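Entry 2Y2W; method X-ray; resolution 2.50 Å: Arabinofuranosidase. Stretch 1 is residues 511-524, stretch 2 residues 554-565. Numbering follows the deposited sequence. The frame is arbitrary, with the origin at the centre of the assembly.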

# COMPACT_ATOMS: atom_id res chain seq x y z
N ALA D 511 16.81 -57.17 18.01
CA ALA D 511 15.49 -57.79 17.92
C ALA D 511 14.45 -56.80 17.40
O ALA D 511 14.49 -55.61 17.73
CB ALA D 511 15.07 -58.35 19.27
N LEU D 512 13.51 -57.31 16.60
CA LEU D 512 12.44 -56.48 16.05
C LEU D 512 11.33 -56.25 17.07
O LEU D 512 11.27 -56.93 18.10
CB LEU D 512 11.85 -57.12 14.78
CG LEU D 512 12.66 -57.32 13.48
CD1 LEU D 512 13.52 -56.10 13.13
CD2 LEU D 512 13.52 -58.58 13.53
N GLY D 513 10.46 -55.28 16.78
CA GLY D 513 9.33 -54.95 17.65
C GLY D 513 8.02 -55.07 16.91
O GLY D 513 7.74 -56.10 16.29
N LYS D 514 7.21 -54.02 16.99
CA LYS D 514 5.93 -53.98 16.28
C LYS D 514 6.16 -53.67 14.80
O LYS D 514 6.74 -52.65 14.45
CB LYS D 514 4.99 -52.95 16.91
N ALA D 515 5.71 -54.59 13.94
CA ALA D 515 5.80 -54.42 12.50
C ALA D 515 4.41 -54.29 11.90
O ALA D 515 3.47 -54.98 12.32
CB ALA D 515 6.55 -55.58 11.87
N GLN D 516 4.27 -53.39 10.92
CA GLN D 516 2.97 -53.13 10.31
C GLN D 516 3.02 -53.13 8.78
O GLN D 516 4.06 -52.87 8.18
CB GLN D 516 2.39 -51.80 10.81
CG GLN D 516 1.87 -51.83 12.24
CD GLN D 516 1.12 -50.56 12.63
OE1 GLN D 516 1.52 -49.46 12.26
NE2 GLN D 516 0.04 -50.72 13.38
N LEU D 517 1.86 -53.42 8.18
CA LEU D 517 1.70 -53.42 6.73
C LEU D 517 0.42 -52.68 6.36
O LEU D 517 -0.67 -53.04 6.81
CB LEU D 517 1.67 -54.86 6.21
CG LEU D 517 1.07 -55.17 4.83
CD1 LEU D 517 2.06 -54.87 3.70
CD2 LEU D 517 0.61 -56.63 4.76
N LEU D 518 0.56 -51.64 5.54
CA LEU D 518 -0.60 -50.99 4.94
C LEU D 518 -0.71 -51.37 3.47
O LEU D 518 -0.02 -50.81 2.61
CB LEU D 518 -0.54 -49.47 5.10
CG LEU D 518 -1.52 -48.84 6.10
CD1 LEU D 518 -1.30 -47.34 6.16
CD2 LEU D 518 -2.97 -49.15 5.74
N HIS D 519 -1.59 -52.33 3.19
CA HIS D 519 -1.85 -52.77 1.83
C HIS D 519 -3.24 -53.37 1.69
O HIS D 519 -3.71 -54.10 2.57
CB HIS D 519 -0.81 -53.80 1.38
CG HIS D 519 -1.20 -54.54 0.13
ND1 HIS D 519 -1.11 -53.98 -1.12
CD2 HIS D 519 -1.70 -55.78 -0.04
CE1 HIS D 519 -1.53 -54.85 -2.02
NE2 HIS D 519 -1.90 -55.95 -1.39
N GLU D 520 -3.90 -53.04 0.58
CA GLU D 520 -5.14 -53.69 0.20
C GLU D 520 -5.05 -54.13 -1.26
O GLU D 520 -4.46 -53.43 -2.09
CB GLU D 520 -6.34 -52.75 0.40
CG GLU D 520 -6.56 -52.27 1.83
CD GLU D 520 -6.87 -53.40 2.81
OE1 GLU D 520 -7.74 -54.25 2.51
OE2 GLU D 520 -6.25 -53.43 3.90
N ASP D 521 -5.60 -55.31 -1.56
CA ASP D 521 -5.60 -55.85 -2.92
C ASP D 521 -6.26 -54.88 -3.90
O ASP D 521 -5.79 -54.71 -5.03
CB ASP D 521 -6.26 -57.22 -2.97
CG ASP D 521 -5.35 -58.33 -2.47
OD1 ASP D 521 -4.13 -58.28 -2.74
OD2 ASP D 521 -5.87 -59.26 -1.80
N ASP D 522 -7.35 -54.27 -3.45
CA ASP D 522 -7.94 -53.13 -4.14
C ASP D 522 -7.30 -51.86 -3.57
O ASP D 522 -7.62 -51.46 -2.45
CB ASP D 522 -9.46 -53.11 -3.94
CG ASP D 522 -10.15 -51.99 -4.72
OD1 ASP D 522 -9.55 -51.45 -5.68
OD2 ASP D 522 -11.30 -51.65 -4.38
N PRO D 523 -6.38 -51.23 -4.33
CA PRO D 523 -5.70 -50.03 -3.85
C PRO D 523 -6.62 -48.81 -3.79
O PRO D 523 -6.22 -47.75 -3.31
CB PRO D 523 -4.58 -49.82 -4.88
CG PRO D 523 -5.11 -50.42 -6.12
CD PRO D 523 -5.96 -51.59 -5.70
N TYR D 524 -7.84 -48.98 -4.29
CA TYR D 524 -8.85 -47.92 -4.27
C TYR D 524 -9.83 -48.12 -3.10
O TYR D 524 -10.83 -47.40 -3.00
CB TYR D 524 -9.61 -47.89 -5.60
CG TYR D 524 -8.74 -47.59 -6.80
CD1 TYR D 524 -8.05 -48.61 -7.46
CD2 TYR D 524 -8.61 -46.28 -7.28
CE1 TYR D 524 -7.25 -48.34 -8.57
CE2 TYR D 524 -7.81 -46.00 -8.39
CZ TYR D 524 -7.13 -47.04 -9.02
OH TYR D 524 -6.34 -46.77 -10.12
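Stretch 2 (554-565) LPAISWISVEFH

Gln516 N donates to Ser561 O (2.7 Å) and Ser561 N returns to Gln516 O (3.3 Å); Leu518 N to Trp559 O (3.0 Å) and Trp559 N to Leu518 O (3.2 Å) repeat the pattern. Stretch 2 thus pairs with stretch 1 as an antiparallel neighbour in a β-sheet: strand 558-564 runs at 158° to the strand that carries Ala515 and Leu517, and the two axes approach to 4.4 Å. Toward the other end, Gly513 N reaches Glu563 O (2.6 Å, bent to 136°), Glu563 N reaches Lys514 O (3.2 Å) and His565 N reaches Ala511 O (2.9 Å). A β-bulge shifts the register by one residue between the pairs Leu512-Phe564 and Ala515-Val562. His519 ND1 donates to Ile557 O (3.0 Å), near the ring plane, which leaves a ring face free for Pro555, whose CB lies 3.5 Å from the His519 ring centroid, almost on its normal. Beyond the bulge side chains alternate between the faces; because of it, Leu512 and Ala515 lie on the same one, with Leu517, Phe564, Val562 and Ile560. There Leu517 CD1 meets Ile560 CD1 at 3.6 Å and Leu512 CD1 meets Val562 CG2 at 3.9 Å. On the other face Leu518 CD1 lies 3.7 Å from Trp559 CE3, and Gln516 CB 3.3 Å from Ser561 OG. Farther out, Pro523 CB touches Ile557 CD1 at 3.7 Å.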

# COMPACT_ATOMS: atom_id res chain seq x y z
N LEU D 554 6.75 -57.30 0.47
CA LEU D 554 5.94 -56.10 0.26
C LEU D 554 5.15 -56.17 -1.05
O LEU D 554 5.73 -56.06 -2.14
CB LEU D 554 6.82 -54.84 0.30
CG LEU D 554 7.00 -54.13 1.64
CD1 LEU D 554 7.85 -54.93 2.62
CD2 LEU D 554 7.60 -52.74 1.44
N PRO D 555 3.82 -56.36 -0.95
CA PRO D 555 2.94 -56.42 -2.12
C PRO D 555 2.91 -55.10 -2.88
O PRO D 555 3.35 -54.07 -2.35
CB PRO D 555 1.56 -56.71 -1.51
CG PRO D 555 1.83 -57.24 -0.15
CD PRO D 555 3.07 -56.54 0.31
N ALA D 556 2.41 -55.13 -4.11
CA ALA D 556 2.30 -53.94 -4.94
C ALA D 556 1.46 -52.87 -4.24
O ALA D 556 0.35 -53.15 -3.77
CB ALA D 556 1.70 -54.29 -6.29
N ILE D 557 2.00 -51.65 -4.17
CA ILE D 557 1.39 -50.53 -3.44
C ILE D 557 1.23 -50.85 -1.95
O ILE D 557 0.17 -51.30 -1.51
CB ILE D 557 0.03 -50.06 -4.07
CG1 ILE D 557 0.15 -49.90 -5.58
CG2 ILE D 557 -0.44 -48.76 -3.42
CD1 ILE D 557 -1.18 -49.89 -6.32
N SER D 558 2.30 -50.63 -1.19
CA SER D 558 2.31 -50.91 0.24
C SER D 558 3.32 -50.06 1.01
O SER D 558 4.41 -49.77 0.52
CB SER D 558 2.57 -52.40 0.50
OG SER D 558 3.82 -52.81 -0.03
N TRP D 559 2.93 -49.67 2.22
CA TRP D 559 3.80 -48.95 3.15
C TRP D 559 4.10 -49.85 4.34
O TRP D 559 3.21 -50.52 4.87
CB TRP D 559 3.12 -47.65 3.61
CG TRP D 559 3.75 -47.00 4.81
CD1 TRP D 559 4.84 -46.17 4.82
CD2 TRP D 559 3.33 -47.12 6.17
NE1 TRP D 559 5.12 -45.77 6.10
CE2 TRP D 559 4.21 -46.34 6.95
CE3 TRP D 559 2.29 -47.81 6.81
CZ2 TRP D 559 4.08 -46.23 8.34
CZ3 TRP D 559 2.17 -47.71 8.19
CH2 TRP D 559 3.06 -46.92 8.94
N ILE D 560 5.36 -49.85 4.76
CA ILE D 560 5.80 -50.71 5.86
C ILE D 560 6.41 -49.89 7.00
O ILE D 560 7.09 -48.89 6.77
CB ILE D 560 6.77 -51.83 5.36
CG1 ILE D 560 6.33 -53.20 5.87
CG2 ILE D 560 8.23 -51.55 5.74
CD1 ILE D 560 5.16 -53.77 5.11
N SER D 561 6.13 -50.33 8.23
CA SER D 561 6.78 -49.77 9.42
C SER D 561 7.26 -50.89 10.32
O SER D 561 6.48 -51.78 10.69
CB SER D 561 5.83 -48.83 10.17
OG SER D 561 4.76 -49.54 10.76
N VAL D 562 8.54 -50.85 10.67
CA VAL D 562 9.14 -51.85 11.55
C VAL D 562 10.03 -51.19 12.61
O VAL D 562 11.02 -50.52 12.29
CB VAL D 562 9.89 -52.97 10.75
CG1 VAL D 562 10.59 -52.40 9.52
CG2 VAL D 562 10.86 -53.75 11.63
N GLU D 563 9.65 -51.38 13.87
CA GLU D 563 10.38 -50.86 15.02
C GLU D 563 11.40 -51.90 15.49
O GLU D 563 11.09 -53.09 15.52
CB GLU D 563 9.42 -50.52 16.16
CG GLU D 563 8.35 -49.48 15.79
CD GLU D 563 7.26 -49.34 16.84
OE1 GLU D 563 7.57 -49.36 18.05
OE2 GLU D 563 6.08 -49.19 16.45
N PHE D 564 12.60 -51.45 15.85
CA PHE D 564 13.66 -52.36 16.28
C PHE D 564 14.48 -51.85 17.46
O PHE D 564 14.57 -50.64 17.70
CB PHE D 564 14.58 -52.73 15.10
CG PHE D 564 15.21 -51.54 14.41
CD1 PHE D 564 16.42 -51.02 14.86
CD2 PHE D 564 14.60 -50.96 13.30
CE1 PHE D 564 17.01 -49.93 14.22
CE2 PHE D 564 15.19 -49.87 12.66
CZ PHE D 564 16.39 -49.35 13.12
N HIS D 565 15.09 -52.79 18.20
CA HIS D 565 15.94 -52.48 19.35
C HIS D 565 17.03 -53.53 19.55
O HIS D 565 18.20 -53.21 19.71
CB HIS D 565 15.11 -52.33 20.63
CG HIS D 565 14.10 -53.41 20.84
ND1 HIS D 565 14.38 -54.57 21.52
CD2 HIS D 565 12.80 -53.50 20.46
CE1 HIS D 565 13.30 -55.34 21.55
NE2 HIS D 565 12.33 -54.71 20.91